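Endoglucanase (Bacillus akibai, PDB 1UWW) hydrolyses internal beta-1,4-glucosidic linkages of cellulose and related glucans, the present chain being its family 28 carbohydrate-binding module, specific for non-crystalline cellulose. Local coordinates at residues A[118-123]-A[152-157]; A[107-112]-A[166-171]. All blocks are in the same frame, centred on the assembly; numbering follows the deposited sequence.

Interaction 1 (A[118-123]-A[152-157]); sequences YWVQAP and RDITNI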
loop_
_atom_site.group_PDB
_atom_site.type_symbol
_atom_site.label_atom_id
_atom_site.label_comp_id
_atom_site.label_asym_id
_atom_site.label_seq_id
_atom_site.Cartn_x
_atom_site.Cartn_y
_atom_site.Cartn_z
ATOM N N TYR A 118 -6.594 6.361 -17.114
ATOM C CA TYR A 118 -7.644 6.445 -16.098
ATOM C C TYR A 118 -7.242 5.768 -14.772
ATOM O O TYR A 118 -8.087 5.284 -14.030
ATOM C CB TYR A 118 -8.985 5.846 -16.610
ATOM C CG TYR A 118 -9.508 6.498 -17.866
ATOM C CD1 TYR A 118 -9.101 6.054 -19.123
ATOM C CD2 TYR A 118 -10.393 7.558 -17.799
ATOM C CE1 TYR A 118 -9.566 6.658 -20.278
ATOM C CE2 TYR A 118 -10.873 8.163 -18.959
ATOM C CZ TYR A 118 -10.439 7.713 -20.187
ATOM O OH TYR A 118 -10.910 8.312 -21.334
ATOM N N TRP A 119 -5.958 5.744 -14.450
ATOM C CA TRP A 119 -5.518 5.125 -13.196
ATOM C C TRP A 119 -4.109 5.543 -12.888
ATOM O O TRP A 119 -3.162 5.154 -13.583
ATOM C CB TRP A 119 -5.569 3.580 -13.254
ATOM C CG TRP A 119 -5.383 2.959 -11.917
ATOM C CD1 TRP A 119 -4.199 2.685 -11.279
ATOM C CD2 TRP A 119 -6.411 2.546 -11.041
ATOM N NE1 TRP A 119 -4.456 2.157 -10.040
ATOM C CE2 TRP A 119 -5.807 2.042 -9.866
ATOM C CE3 TRP A 119 -7.802 2.560 -11.115
ATOM C CZ2 TRP A 119 -6.548 1.525 -8.795
ATOM C CZ3 TRP A 119 -8.528 2.053 -10.057
ATOM C CH2 TRP A 119 -7.904 1.548 -8.909
ATOM N N VAL A 120 -3.957 6.357 -11.849
ATOM C CA VAL A 120 -2.680 6.577 -11.191
ATOM C C VAL A 120 -2.930 6.437 -9.699
ATOM O O VAL A 120 -3.999 6.740 -9.200
ATOM C CB VAL A 120 -2.039 7.941 -11.524
ATOM C CG1 VAL A 120 -1.778 8.089 -13.011
ATOM C CG2 VAL A 120 -2.854 9.097 -10.997
ATOM N N GLN A 121 -1.935 6.026 -8.968
ATOM C CA GLN A 121 -2.094 5.732 -7.565
ATOM C C GLN A 121 -0.960 6.345 -6.770
ATOM O O GLN A 121 0.202 6.280 -7.182
ATOM C CB GLN A 121 -2.096 4.215 -7.400
ATOM C CG GLN A 121 -2.440 3.713 -6.032
ATOM C CD GLN A 121 -2.702 2.218 -6.006
ATOM O OE1 GLN A 121 -3.036 1.622 -7.037
ATOM N NE2 GLN A 121 -2.593 1.625 -4.823
ATOM N N ALA A 122 -1.243 6.940 -5.618
ATOM C CA ALA A 122 -0.174 7.414 -4.770
ATOM C C ALA A 122 0.628 6.187 -4.341
ATOM O O ALA A 122 0.044 5.160 -3.930
ATOM C CB ALA A 122 -0.706 8.138 -3.574
ATOM N N PRO A 123 1.950 6.218 -4.492
ATOM C CA PRO A 123 2.724 5.016 -4.236
ATOM C C PRO A 123 2.707 4.483 -2.826
ATOM O O PRO A 123 2.769 3.275 -2.643
ATOM C CB PRO A 123 4.137 5.402 -4.691
ATOM C CG PRO A 123 4.193 6.801 -4.758
ATOM C CD PRO A 123 2.796 7.295 -5.049
ATOM N N ARG A 152 3.159 14.242 -4.577
ATOM C CA ARG A 152 4.354 14.742 -5.261
ATOM C C ARG A 152 5.102 13.580 -5.905
ATOM O O ARG A 152 5.664 13.724 -7.000
ATOM C CB ARG A 152 5.222 15.499 -4.263
ATOM C CG ARG A 152 6.491 16.118 -4.849
ATOM C CD ARG A 152 6.269 16.942 -6.081
ATOM N NE ARG A 152 5.161 17.880 -5.962
ATOM C CZ ARG A 152 4.608 18.497 -6.999
ATOM N NH1 ARG A 152 5.087 18.293 -8.219
ATOM N NH2 ARG A 152 3.570 19.306 -6.868
ATOM N N ASP A 153 5.034 12.415 -5.276
ATOM C CA ASP A 153 5.738 11.218 -5.736
ATOM C C ASP A 153 5.052 10.472 -6.870
ATOM O O ASP A 153 5.587 9.454 -7.343
ATOM C CB ASP A 153 6.033 10.309 -4.540
ATOM C CG ASP A 153 7.118 10.897 -3.625
ATOM O OD1 ASP A 153 7.796 11.865 -4.056
ATOM O OD2 ASP A 153 7.352 10.497 -2.471
ATOM N N ILE A 154 3.921 10.961 -7.371
ATOM C CA ILE A 154 3.302 10.380 -8.565
ATOM C C ILE A 154 3.989 10.967 -9.780
ATOM O O ILE A 154 3.755 12.109 -10.139
ATOM C CB ILE A 154 1.764 10.647 -8.591
ATOM C CG1 ILE A 154 1.079 10.042 -7.358
ATOM C CG2 ILE A 154 1.107 10.050 -9.841
ATOM C CD1 ILE A 154 -0.366 10.441 -7.172
ATOM N N THR A 155 4.808 10.161 -10.446
ATOM C CA THR A 155 5.553 10.646 -11.605
ATOM C C THR A 155 4.767 10.639 -12.886
ATOM O O THR A 155 5.162 11.340 -13.816
ATOM C CB THR A 155 6.832 9.852 -11.838
ATOM O OG1 THR A 155 6.513 8.476 -12.095
ATOM C CG2 THR A 155 7.717 9.874 -10.593
ATOM N N ASN A 156 3.664 9.899 -12.956
ATOM C CA ASN A 156 2.875 9.834 -14.191
ATOM C C ASN A 156 1.764 10.862 -14.256
ATOM O O ASN A 156 0.822 10.735 -15.044
ATOM C CB ASN A 156 2.298 8.441 -14.395
ATOM C CG ASN A 156 3.189 7.569 -15.240
ATOM O OD1 ASN A 156 3.771 8.019 -16.242
ATOM N ND2 ASN A 156 3.287 6.317 -14.861
ATOM N N ILE A 157 1.856 11.881 -13.409
ATOM C CA ILE A 157 1.066 13.085 -13.609
ATOM C C ILE A 157 2.011 14.266 -13.563
ATOM O O ILE A 157 3.137 14.163 -13.117
ATOM C CB ILE A 157 -0.082 13.269 -12.564
ATOM C CG1 ILE A 157 0.481 13.505 -11.162
ATOM C CG2 ILE A 157 -1.082 12.088 -12.606
ATOM C CD1 ILE A 157 -0.558 13.673 -10.090
#
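Ile154 lies against the backbone of Ala122, its CD1 methyl 3.9 Å from Ala122 CA. The contact joins an outer strand of a beta-sandwich to a loop: strand 120-129 is outermost within this chain in the five-stranded sheet of this carbohydrate-binding module, and 152-157 belongs to the connection between strands 142-150 and 165-173. The two sides meet through apolar groups. Ile154 CG1 sits anti to its carbonyl carbon (chi1 -60°) and reaches Pro123 CD at 4.0 Å. Its CG2 branch turns to Val120 CB, 4.1 Å away. Val120 thus meets two residues of the loop: its CG2 also touches the CG2 methyl of Ile157 at 3.8 Å. Further along, Pro123 and Asp153 cross at about a right angle, with ring carbon Pro123 CG 4.0 Å from Asp153 CB. The carboxylate of Asp153 is engaged by Lys124 in a salt bridge. Gln121 points the other way from the loop; its NE2 bonds to Pro123 O of the second subunit. On that side of the strand Trp119 NE1 makes a weak hydrogen bond to Gln121 OE1, 3.4 Å long with an N-H...O angle of 151°.

Interaction 2 (A[107-112]-A[166-171]); sequences INLVFQ and MMIIFA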
loop_
_atom_site.group_PDB
_atom_site.type_symbol
_atom_site.label_atom_id
_atom_site.label_comp_id
_atom_site.label_asym_id
_atom_site.label_seq_id
_atom_site.Cartn_x
_atom_site.Cartn_y
_atom_site.Cartn_z
ATOM N N ILE A 107 -5.229 2.453 3.643
ATOM C CA ILE A 107 -5.885 3.527 2.906
ATOM C C ILE A 107 -5.051 3.861 1.662
ATOM O O ILE A 107 -3.847 4.168 1.780
ATOM C CB ILE A 107 -6.063 4.773 3.806
ATOM C CG1 ILE A 107 -6.910 4.392 5.026
ATOM C CG2 ILE A 107 -6.700 5.888 3.013
ATOM C CD1 ILE A 107 -7.103 5.517 5.986
ATOM N N ASN A 108 -5.659 3.784 0.478
ATOM C CA ASN A 108 -5.012 4.132 -0.773
ATOM C C ASN A 108 -5.752 5.219 -1.496
ATOM O O ASN A 108 -6.941 5.428 -1.325
ATOM C CB ASN A 108 -4.902 2.899 -1.678
ATOM C CG ASN A 108 -3.815 1.917 -1.216
ATOM O OD1 ASN A 108 -4.136 0.871 -0.693
ATOM N ND2 ASN A 108 -2.529 2.328 -1.322
ATOM N N LEU A 109 -5.004 5.971 -2.285
ATOM C CA LEU A 109 -5.517 7.125 -3.003
ATOM C C LEU A 109 -5.243 6.933 -4.488
ATOM O O LEU A 109 -4.103 6.692 -4.892
ATOM C CB LEU A 109 -4.801 8.363 -2.492
ATOM C CG LEU A 109 -5.094 9.696 -3.163
ATOM C CD1 LEU A 109 -6.510 10.137 -2.935
ATOM C CD2 LEU A 109 -4.131 10.795 -2.638
ATOM N N VAL A 110 -6.282 7.075 -5.292
ATOM C CA VAL A 110 -6.254 6.842 -6.729
ATOM C C VAL A 110 -6.881 8.032 -7.428
ATOM O O VAL A 110 -7.837 8.634 -6.930
ATOM C CB VAL A 110 -7.020 5.552 -7.109
ATOM C CG1 VAL A 110 -7.106 5.353 -8.629
ATOM C CG2 VAL A 110 -6.378 4.363 -6.436
ATOM N N PHE A 111 -6.302 8.441 -8.552
ATOM C CA PHE A 111 -6.931 9.357 -9.481
ATOM C C PHE A 111 -7.122 8.673 -10.815
ATOM O O PHE A 111 -6.471 7.668 -11.114
ATOM C CB PHE A 111 -6.070 10.615 -9.694
ATOM C CG PHE A 111 -5.764 11.363 -8.437
ATOM C CD1 PHE A 111 -6.717 12.166 -7.828
ATOM C CD2 PHE A 111 -4.523 11.271 -7.846
ATOM C CE1 PHE A 111 -6.407 12.855 -6.661
ATOM C CE2 PHE A 111 -4.234 11.967 -6.692
ATOM C CZ PHE A 111 -5.179 12.738 -6.115
ATOM N N GLN A 112 -7.996 9.212 -11.633
ATOM C CA GLN A 112 -8.250 8.621 -12.945
ATOM C C GLN A 112 -8.103 9.630 -14.107
ATOM O O GLN A 112 -9.068 9.890 -14.840
ATOM C CB GLN A 112 -9.639 7.982 -12.933
ATOM C CG GLN A 112 -9.854 6.963 -11.832
ATOM C CD GLN A 112 -11.013 6.056 -12.138
ATOM O OE1 GLN A 112 -12.108 6.252 -11.634
ATOM N NE2 GLN A 112 -10.783 5.079 -13.000
HETATM N N MSE A 166 -11.125 11.533 -7.772
HETATM C CA MSE A 166 -10.284 11.032 -6.722
HETATM C C MSE A 166 -11.055 9.973 -5.978
HETATM O O MSE A 166 -12.197 10.176 -5.554
HETATM C CB MSE A 166 -9.948 12.177 -5.783
HETATM C CG MSE A 166 -9.309 11.791 -4.461
HETATM SE SE MSE A 166 -8.667 13.241 -3.401
HETATM C CE MSE A 166 -9.996 14.524 -3.738
HETATM N N MSE A 167 -10.535 8.757 -5.914
HETATM C CA MSE A 167 -11.085 7.782 -4.893
HETATM C C MSE A 167 -10.117 7.461 -3.776
HETATM O O MSE A 167 -8.865 7.514 -3.925
HETATM C CB MSE A 167 -11.530 6.407 -5.514
HETATM C CG MSE A 167 -12.455 6.609 -6.848
HETATM SE SE MSE A 167 -12.511 5.152 -8.122
HETATM C CE MSE A 167 -12.190 3.792 -6.814
ATOM N N ILE A 168 -10.738 7.102 -2.675
ATOM C CA ILE A 168 -10.047 6.750 -1.443
ATOM C C ILE A 168 -10.566 5.380 -1.082
ATOM O O ILE A 168 -11.787 5.209 -0.888
ATOM C CB ILE A 168 -10.280 7.769 -0.298
ATOM C CG1 ILE A 168 -9.899 9.178 -0.766
ATOM C CG2 ILE A 168 -9.462 7.382 0.890
ATOM C CD1 ILE A 168 -10.192 10.240 0.231
ATOM N N ILE A 169 -9.665 4.417 -0.991
ATOM C CA ILE A 169 -9.990 3.016 -0.750
ATOM C C ILE A 169 -9.568 2.659 0.644
ATOM O O ILE A 169 -8.424 2.909 1.029
ATOM C CB ILE A 169 -9.265 2.134 -1.783
ATOM C CG1 ILE A 169 -9.711 2.503 -3.205
ATOM C CG2 ILE A 169 -9.594 0.655 -1.506
ATOM C CD1 ILE A 169 -8.908 1.892 -4.309
ATOM N N PHE A 170 -10.466 2.060 1.422
ATOM C CA PHE A 170 -10.240 1.712 2.828
ATOM C C PHE A 170 -10.227 0.195 2.937
ATOM O O PHE A 170 -11.282 -0.436 3.149
ATOM C CB PHE A 170 -11.323 2.312 3.716
ATOM C CG PHE A 170 -11.365 3.810 3.698
ATOM C CD1 PHE A 170 -12.054 4.481 2.721
ATOM C CD2 PHE A 170 -10.715 4.561 4.672
ATOM C CE1 PHE A 170 -12.148 5.863 2.707
ATOM C CE2 PHE A 170 -10.787 5.950 4.659
ATOM C CZ PHE A 170 -11.500 6.592 3.676
ATOM N N ALA A 171 -9.074 -0.429 2.774
ATOM C CA ALA A 171 -8.995 -1.889 2.621
ATOM C C ALA A 171 -8.675 -2.618 3.921
ATOM O O ALA A 171 -7.871 -2.182 4.726
ATOM C CB ALA A 171 -7.953 -2.229 1.586
#
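Ile107 and Phe170 lie side by side and point the same way, with Ile107 CG1 3.8 Å from Phe170 CD2. They are one of five cross-strand pairs between antiparallel neighbours in the five-stranded sheet of the beta-sandwich. Ile107 also runs beside Ile168, and their CG2 methyls touch at 3.8 Å. Leu109 crosses Met166 obliquely. With CG anti to the backbone N (chi1 176°) and chi2 at 66°, Leu109 brings CD1 to 3.6 Å from Met166 CG. Phe111 lies alongside Met166, a selenomethionine, and its CE1 is 3.7 Å from Met166 CB. The selenium is 5.2 Å from the ring centroid in an oblique Met-aromatic contact. This face turns to the other sheet: Ile107 packs on Phe91 and Phe93 of strand 88-97, and Phe170 meets Trp55 edge-to-face.

The other face carries Asn108, Val110, Met167 and Ile169. Here Val110 CG2 touches Ile169 CD1, and Asn108 ND2 bonds to Thr125 OG1. Asn108 and Ile169 form a hydrogen-bonded pair, as do Val110 and Met167. The Ile169 N to Asn108 O bond is 2.9 Å and nearly straight, at 171°. The bond from Met167 N to Val110 O is more bent. Paired peptide groups thus fix the register, while the apolar side chains of Ile107, Leu109, Phe111, Met166, Ile168 and Phe170 pack on the face turned to the other sheet.

Overall arrangement
The centres of interactions 1 and 2 are about 11 Å apart, and both involve the same sheet. Strand 104-111 lies between its partners: strand 165-173 flanks it in interaction 2, and strand 120-129 flanks it on its other edge. Interaction 1 then adds the 152-157 loop to that outer strand. Direct bonds connect the two contacts: Val120 N is 2.9 Å from Phe111 O, and Gln112 NE2 is 2.9 Å from Tyr118 O. Interaction 2 lies nearer the middle of the chain, its centre about 7 Å from the chain centre against about 17 Å for interaction 1. A bound calcium ion is about 13 Å from the Ile107 side chain. Interaction 1 borders the second subunit.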